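Local coordinates for hypothetical protein XCC0632 (Xanthomonas campestris pv. campestris, PDB 2IQI) that is of unknown function but probably serves as the auxiliary lipoprotein component of an ABC-type transport system, at residues A140-V146 / E172-W176; S99-I105 / N127-S133; I43-I48 / G64-T70. The contacts are given in a common frame with arbitrary orientation. Numbering follows the deposited sequence.

Interaction 1: A140-V146 / E172-W176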
# COMPACT_ATOMS: atom_id res chain seq x y z
N ALA A 140 -9.30 -0.38 15.07
CA ALA A 140 -9.41 -1.63 14.33
C ALA A 140 -8.11 -1.89 13.57
O ALA A 140 -7.20 -1.04 13.51
CB ALA A 140 -10.55 -1.60 13.36
N SER A 141 -8.04 -3.07 12.99
CA SER A 141 -6.84 -3.58 12.39
C SER A 141 -7.36 -4.46 11.30
O SER A 141 -8.43 -5.04 11.45
CB SER A 141 -6.06 -4.39 13.40
OG SER A 141 -4.69 -4.47 13.01
N ARG A 142 -6.62 -4.55 10.19
CA ARG A 142 -7.00 -5.38 9.06
C ARG A 142 -5.83 -5.69 8.16
O ARG A 142 -5.06 -4.82 7.79
CB ARG A 142 -8.09 -4.71 8.23
CG ARG A 142 -8.48 -5.59 7.09
CD ARG A 142 -9.61 -5.10 6.26
NE ARG A 142 -10.87 -5.21 6.96
CZ ARG A 142 -12.04 -4.91 6.41
NH1 ARG A 142 -12.11 -4.49 5.14
NH2 ARG A 142 -13.15 -5.03 7.13
N THR A 143 -5.74 -6.96 7.78
CA THR A 143 -4.76 -7.43 6.81
C THR A 143 -5.34 -7.32 5.42
O THR A 143 -6.47 -7.71 5.20
CB THR A 143 -4.35 -8.84 7.15
OG1 THR A 143 -3.62 -8.78 8.39
CG2 THR A 143 -3.44 -9.45 6.10
N PHE A 144 -4.59 -6.73 4.50
CA PHE A 144 -4.97 -6.60 3.09
C PHE A 144 -3.94 -7.36 2.28
O PHE A 144 -2.77 -7.11 2.47
CB PHE A 144 -4.94 -5.12 2.66
CG PHE A 144 -5.99 -4.26 3.31
CD1 PHE A 144 -7.23 -4.09 2.72
CD2 PHE A 144 -5.73 -3.63 4.54
CE1 PHE A 144 -8.18 -3.29 3.34
CE2 PHE A 144 -6.67 -2.83 5.15
CZ PHE A 144 -7.92 -2.65 4.54
N THR A 145 -4.38 -8.26 1.40
CA THR A 145 -3.48 -8.97 0.48
C THR A 145 -3.97 -8.75 -0.94
O THR A 145 -5.10 -9.07 -1.25
CB THR A 145 -3.48 -10.54 0.70
OG1 THR A 145 -3.47 -10.87 2.09
CG2 THR A 145 -2.27 -11.17 0.06
N VAL A 146 -3.11 -8.29 -1.82
CA VAL A 146 -3.49 -8.20 -3.20
C VAL A 146 -2.43 -8.88 -4.05
O VAL A 146 -1.23 -8.68 -3.83
CB VAL A 146 -3.65 -6.75 -3.60
CG1 VAL A 146 -3.80 -6.62 -5.10
CG2 VAL A 146 -4.85 -6.15 -2.92
N GLU A 172 -8.35 -0.04 -1.22
CA GLU A 172 -8.96 -0.76 -0.13
C GLU A 172 -8.61 -0.09 1.19
O GLU A 172 -9.39 -0.12 2.14
CB GLU A 172 -8.56 -2.25 -0.17
CG GLU A 172 -9.26 -3.08 -1.26
CD GLU A 172 -8.72 -4.55 -1.41
OE1 GLU A 172 -8.17 -5.18 -0.43
OE2 GLU A 172 -8.88 -5.11 -2.54
N LEU A 173 -7.44 0.54 1.26
CA LEU A 173 -6.99 1.14 2.50
C LEU A 173 -7.75 2.41 2.81
O LEU A 173 -8.29 2.60 3.89
CB LEU A 173 -5.51 1.48 2.42
CG LEU A 173 -4.57 0.39 2.84
CD1 LEU A 173 -3.11 0.68 2.38
CD2 LEU A 173 -4.72 0.37 4.34
N VAL A 174 -7.77 3.28 1.82
CA VAL A 174 -8.42 4.53 1.92
C VAL A 174 -9.87 4.36 2.37
O VAL A 174 -10.34 5.08 3.26
CB VAL A 174 -8.29 5.27 0.61
CG1 VAL A 174 -9.30 6.39 0.51
CG2 VAL A 174 -6.89 5.83 0.49
N GLY A 175 -10.56 3.39 1.77
CA GLY A 175 -11.99 3.25 1.96
C GLY A 175 -12.21 2.68 3.32
O GLY A 175 -13.19 2.99 3.98
N TRP A 176 -11.29 1.86 3.78
CA TRP A 176 -11.48 1.21 5.07
C TRP A 176 -11.14 2.18 6.17
O TRP A 176 -11.66 2.06 7.26
CB TRP A 176 -10.62 -0.02 5.16
CG TRP A 176 -10.57 -0.65 6.44
CD1 TRP A 176 -11.43 -1.60 6.93
CD2 TRP A 176 -9.57 -0.45 7.43
NE1 TRP A 176 -11.03 -1.98 8.20
CE2 TRP A 176 -9.89 -1.28 8.53
CE3 TRP A 176 -8.44 0.38 7.53
CZ2 TRP A 176 -9.12 -1.31 9.69
CZ3 TRP A 176 -7.67 0.35 8.70
CH2 TRP A 176 -8.01 -0.50 9.75
O HOH W 1 -7.36 -7.47 0.79
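This is a helix-on-sheet packing contact. Strand 137-149 packs lengthwise against the C-terminal helix 155-185. The two short segments run nearly antiparallel, at 156°, and their axes come within 10.5 Å. W176 and F144 form the centre. The edge of the F144 ring meets the face of W176 in a T-shaped pair, with the F144 centroid 5.5 Å from that of the W176 five-membered ring and the planes at 79°. F144 CZ also touches W176 CB at 3.8 Å. L173 lies over one face of F144, its CD2 3.8 Å from F144 CE2. R142 lies over the five-membered ring of W176, on the face F144 also meets. Its CD makes a CH-pi contact, 4.2 Å from that ring's centroid, and its guanidinium lies with one face over W176 CD1. A140 CB packs on W176 CZ2 at 3.9 Å. A140, R142, F144 and V146 all point their CA-to-CB bonds at the helix, as alternate residues of a strand do. Polar contact is made through water 1, which accepts from T145 N (3.1 Å) and donates to E172 OE1 (2.7 Å). The other carboxylate oxygen, E172 OE2, is hydrogen-bonded to Q168. L173 also reaches V77 of helix 69-82, so the contact continues into the core. One face of a mixed sheet packed on a helix, with aromatic and aliphatic side chains between, is typical of a two-layer alpha-beta sandwich.

Interaction 2: S99-I105 / N127-S133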
# COMPACT_ATOMS: atom_id res chain seq x y z
N SER A 99 -4.14 16.30 14.95
CA SER A 99 -4.73 15.06 14.39
C SER A 99 -5.59 14.14 15.33
O SER A 99 -5.17 13.80 16.45
CB SER A 99 -3.64 14.20 13.71
OG SER A 99 -3.00 13.33 14.65
N ASP A 100 -6.77 13.73 14.84
CA ASP A 100 -7.67 12.78 15.53
C ASP A 100 -7.29 11.28 15.40
O ASP A 100 -7.22 10.57 16.39
CB ASP A 100 -9.10 12.96 15.03
CG ASP A 100 -9.55 14.41 15.07
OD1 ASP A 100 -9.97 14.85 16.16
OD2 ASP A 100 -9.53 15.09 14.03
N TYR A 101 -7.05 10.81 14.19
CA TYR A 101 -6.66 9.39 13.96
C TYR A 101 -5.29 9.26 13.36
O TYR A 101 -4.83 10.18 12.67
CB TYR A 101 -7.68 8.67 13.07
CG TYR A 101 -9.03 8.56 13.72
CD1 TYR A 101 -9.33 7.51 14.60
CD2 TYR A 101 -10.01 9.54 13.49
CE1 TYR A 101 -10.59 7.42 15.22
CE2 TYR A 101 -11.27 9.46 14.11
CZ TYR A 101 -11.54 8.40 14.97
OH TYR A 101 -12.76 8.31 15.55
N LYS A 102 -4.65 8.11 13.59
CA LYS A 102 -3.35 7.78 13.01
C LYS A 102 -3.47 6.46 12.25
O LYS A 102 -3.89 5.45 12.83
CB LYS A 102 -2.29 7.70 14.11
CG LYS A 102 -0.91 7.16 13.66
CD LYS A 102 -0.16 6.45 14.83
CE LYS A 102 1.36 6.77 14.79
NZ LYS A 102 2.18 5.98 15.78
N LEU A 103 -3.10 6.47 10.96
CA LEU A 103 -3.06 5.25 10.12
C LEU A 103 -1.66 4.69 10.07
O LEU A 103 -0.76 5.30 9.45
CB LEU A 103 -3.53 5.54 8.70
CG LEU A 103 -3.43 4.41 7.68
CD1 LEU A 103 -4.27 3.22 8.05
CD2 LEU A 103 -3.85 4.93 6.33
N ALA A 104 -1.48 3.53 10.70
CA ALA A 104 -0.19 2.84 10.70
C ALA A 104 -0.18 1.53 9.88
O ALA A 104 -0.93 0.59 10.15
CB ALA A 104 0.26 2.59 12.13
N ILE A 105 0.72 1.46 8.90
CA ILE A 105 0.81 0.32 8.01
C ILE A 105 2.09 -0.47 8.24
O ILE A 105 3.16 0.08 8.30
CB ILE A 105 0.74 0.77 6.54
CG1 ILE A 105 -0.57 1.51 6.27
CG2 ILE A 105 0.73 -0.41 5.62
CD1 ILE A 105 -0.52 2.33 4.98
N ASN A 127 -0.60 -4.83 6.87
CA ASN A 127 -1.55 -4.69 7.96
C ASN A 127 -1.68 -3.24 8.39
O ASN A 127 -0.68 -2.58 8.71
CB ASN A 127 -1.10 -5.55 9.13
CG ASN A 127 -2.03 -5.46 10.32
OD1 ASN A 127 -1.78 -4.66 11.24
ND2 ASN A 127 -3.09 -6.27 10.32
N ALA A 128 -2.91 -2.73 8.40
CA ALA A 128 -3.16 -1.36 8.86
C ALA A 128 -3.81 -1.37 10.21
O ALA A 128 -4.73 -2.13 10.47
CB ALA A 128 -4.09 -0.64 7.88
N LYS A 129 -3.32 -0.51 11.08
CA LYS A 129 -4.03 -0.24 12.30
C LYS A 129 -4.49 1.19 12.17
O LYS A 129 -3.74 2.04 11.65
CB LYS A 129 -3.07 -0.32 13.47
CG LYS A 129 -2.55 -1.69 13.74
CD LYS A 129 -1.70 -1.65 14.96
CE LYS A 129 -1.65 -3.05 15.49
NZ LYS A 129 -1.02 -4.05 14.59
N LEU A 130 -5.71 1.45 12.62
CA LEU A 130 -6.17 2.79 12.82
C LEU A 130 -6.25 3.03 14.32
O LEU A 130 -6.90 2.29 15.06
CB LEU A 130 -7.54 2.97 12.17
CG LEU A 130 -8.08 4.39 12.24
CD1 LEU A 130 -7.16 5.34 11.41
CD2 LEU A 130 -9.50 4.48 11.79
N LEU A 131 -5.54 4.04 14.79
CA LEU A 131 -5.49 4.40 16.22
C LEU A 131 -6.16 5.73 16.44
O LEU A 131 -6.16 6.60 15.56
CB LEU A 131 -4.05 4.50 16.68
CG LEU A 131 -3.30 3.17 16.72
CD1 LEU A 131 -1.79 3.37 16.84
CD2 LEU A 131 -3.81 2.33 17.92
N HIS A 132 -6.76 5.88 17.61
CA HIS A 132 -7.36 7.13 18.03
C HIS A 132 -6.26 7.84 18.80
O HIS A 132 -5.82 7.34 19.85
CB HIS A 132 -8.60 6.84 18.90
CG HIS A 132 -9.43 8.06 19.21
ND1 HIS A 132 -9.61 8.54 20.49
CD2 HIS A 132 -10.11 8.90 18.40
CE1 HIS A 132 -10.36 9.62 20.46
NE2 HIS A 132 -10.68 9.86 19.20
N SER A 133 -5.76 8.97 18.28
CA SER A 133 -4.48 9.55 18.79
C SER A 133 -4.46 9.81 20.30
O SER A 133 -3.44 9.57 20.97
CB SER A 133 -4.09 10.82 18.03
OG SER A 133 -4.25 10.66 16.62
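Before the strand, D100 O accepts from S133 N at 2.9 Å. Y101 sits opposite H132 in an antiparallel non-hydrogen-bonded pair. Its CB touches L130 CD1 at 3.8 Å, and its ring lies obliquely beside that of H132. K102 pairs with L131 through two bonds, K102 N to L131 O and L131 N to K102 O, both 2.9 Å. L103 faces L130 without such bonds, and its CD1 meets A128 CB at 3.9 Å. A104 repeats the hydrogen-bonded pattern with K129: A104 N to K129 O is 2.9 Å and K129 N to A104 O is 2.8 Å. I105, the segment's last residue, lies opposite A128, with I105 CA 3.3 Å from N127 O in a CA-H...O contact. Y101, L103, I105, A128 and L130 share the buried face. There L103 and I105 meet V77 of helix 69-82, and A128 meets L173 and W176 of helix 155-185. In the sheet, strand 101-110 lies between 31-34, parallel to it, and 121-132, antiparallel; beyond lies 137-149.

Interaction 3: I43-I48 / G64-T70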
# COMPACT_ATOMS: atom_id res chain seq x y z
N ILE A 43 12.28 -5.22 2.02
CA ILE A 43 11.11 -4.63 1.37
C ILE A 43 11.36 -3.14 1.19
O ILE A 43 10.98 -2.53 0.18
CB ILE A 43 9.87 -4.76 2.27
CG1 ILE A 43 9.37 -6.21 2.31
CG2 ILE A 43 8.75 -3.82 1.81
CD1 ILE A 43 8.11 -6.36 3.15
N ASP A 44 11.99 -2.57 2.19
CA ASP A 44 12.21 -1.14 2.29
C ASP A 44 13.47 -0.73 1.56
O ASP A 44 14.24 0.11 2.06
CB ASP A 44 12.34 -0.80 3.77
CG ASP A 44 12.05 0.64 4.06
OD1 ASP A 44 11.45 1.31 3.19
OD2 ASP A 44 12.45 1.08 5.16
N SER A 45 13.73 -1.35 0.41
CA SER A 45 14.82 -0.96 -0.43
C SER A 45 14.22 -0.47 -1.75
O SER A 45 13.02 -0.65 -2.00
CB SER A 45 15.73 -2.16 -0.64
OG SER A 45 15.34 -2.88 -1.81
N PRO A 46 15.01 0.23 -2.58
CA PRO A 46 14.51 0.43 -3.94
C PRO A 46 14.59 -0.84 -4.84
O PRO A 46 14.22 -0.80 -6.03
CB PRO A 46 15.38 1.58 -4.48
CG PRO A 46 16.65 1.47 -3.72
CD PRO A 46 16.28 0.95 -2.35
N ARG A 47 15.05 -1.95 -4.27
CA ARG A 47 15.19 -3.15 -5.09
C ARG A 47 13.87 -3.87 -5.19
O ARG A 47 12.97 -3.64 -4.37
CB ARG A 47 16.25 -4.07 -4.53
CG ARG A 47 17.64 -3.59 -4.76
CD ARG A 47 18.49 -4.47 -3.92
NE ARG A 47 19.70 -3.82 -3.47
CZ ARG A 47 20.57 -4.38 -2.63
NH1 ARG A 47 20.33 -5.62 -2.17
NH2 ARG A 47 21.68 -3.73 -2.27
N ILE A 48 13.75 -4.71 -6.20
CA ILE A 48 12.49 -5.36 -6.50
C ILE A 48 12.61 -6.81 -6.15
O ILE A 48 13.36 -7.55 -6.77
CB ILE A 48 12.09 -5.21 -7.97
CG1 ILE A 48 12.13 -3.74 -8.38
CG2 ILE A 48 10.70 -5.84 -8.17
CD1 ILE A 48 11.67 -3.44 -9.76
N GLY A 64 15.07 -1.55 -10.70
CA GLY A 64 14.78 -1.05 -9.35
C GLY A 64 13.61 -0.09 -9.37
O GLY A 64 13.13 0.29 -10.44
N TRP A 65 13.18 0.30 -8.17
CA TRP A 65 12.09 1.27 -7.95
C TRP A 65 12.62 2.74 -7.76
O TRP A 65 13.60 2.94 -7.05
CB TRP A 65 11.35 0.91 -6.67
CG TRP A 65 10.60 -0.39 -6.60
CD1 TRP A 65 10.74 -1.35 -5.64
CD2 TRP A 65 9.59 -0.87 -7.50
NE1 TRP A 65 9.88 -2.39 -5.88
CE2 TRP A 65 9.17 -2.12 -7.02
CE3 TRP A 65 9.02 -0.37 -8.68
CZ2 TRP A 65 8.20 -2.88 -7.68
CZ3 TRP A 65 8.05 -1.11 -9.31
CH2 TRP A 65 7.65 -2.35 -8.81
N ALA A 66 11.95 3.74 -8.34
CA ALA A 66 12.25 5.16 -8.09
C ALA A 66 12.32 5.56 -6.60
O ALA A 66 13.13 6.40 -6.20
CB ALA A 66 11.23 6.03 -8.79
N GLN A 67 11.45 4.97 -5.79
CA GLN A 67 11.42 5.20 -4.34
C GLN A 67 11.50 3.83 -3.71
O GLN A 67 11.12 2.88 -4.36
CB GLN A 67 10.07 5.78 -3.92
CG GLN A 67 9.85 7.20 -4.18
CD GLN A 67 8.40 7.58 -3.98
OE1 GLN A 67 7.52 7.08 -4.68
NE2 GLN A 67 8.15 8.49 -3.05
N PRO A 68 11.92 3.74 -2.43
CA PRO A 68 11.70 2.47 -1.72
C PRO A 68 10.21 2.17 -1.61
O PRO A 68 9.38 3.08 -1.68
CB PRO A 68 12.28 2.74 -0.34
CG PRO A 68 13.12 3.95 -0.48
CD PRO A 68 12.56 4.76 -1.57
N ALA A 69 9.90 0.89 -1.43
CA ALA A 69 8.54 0.38 -1.57
C ALA A 69 7.57 0.93 -0.53
O ALA A 69 6.44 1.29 -0.85
CB ALA A 69 8.54 -1.12 -1.56
N THR A 70 8.03 1.05 0.70
CA THR A 70 7.29 1.75 1.75
C THR A 70 7.00 3.19 1.39
O THR A 70 5.94 3.67 1.74
CB THR A 70 8.07 1.75 3.07
OG1 THR A 70 9.32 2.40 2.85
CG2 THR A 70 8.38 0.33 3.49
O HOH W 2 10.08 -5.02 -4.15
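A very short hydrogen bond, T70 OG1 to D44 OD1 at 2.4 Å, ties a loop to the first turn of a helix. The loop, I43-I48, contains an ST turn, in which S45 OG accepts from R47 N at 2.6 Å. It packs against the link between strand 63-65 and helix 69-82, with P68 at the helix N-cap position. S45 O lies 3.4 Å from P68 CA in a CA-H...O contact. Beside the D44-T70 bond is an apolar contact: I43 CG2 is 4.3 Å from A69 CB, and F110 of strand 101-110 touches both residues. The loop also bonds to the strand, where W65 N donates to P46 O at 2.6 Å. Next to it, I48 CG1 sits over the W65 five-membered ring, 3.6 Å from its centroid, in a CH-pi contact. The W65 and F162 rings meet edge-to-face, which links this site to helix 155-185. Water 2 bridges R47 and W65, donating to R47 O and accepting from W65 NE1, each at 3.2 Å.

In the fold
Interactions 1 and 2 are direct neighbours, with centres about 12 Å apart. They meet in the sheet, where strands 121-132 and 137-149 pair. A140 O lies 3.0 Å from L130 N and R142 O lies 3.1 Å from A128 N, both probable hydrogen bonds. Interaction 3 stands apart. Its centre is about 21 Å from that of interaction 1 and about 24 Å from that of interaction 2, with nearest atoms about 10 Å and 7 Å away. Interactions 1 and 3 lie on opposite sides of the chain's centre. Along the chain, interaction 3 closes first, then interaction 2, then interaction 1. Helix 69-82 starts in interaction 3 and goes on to pack against residues of the other two.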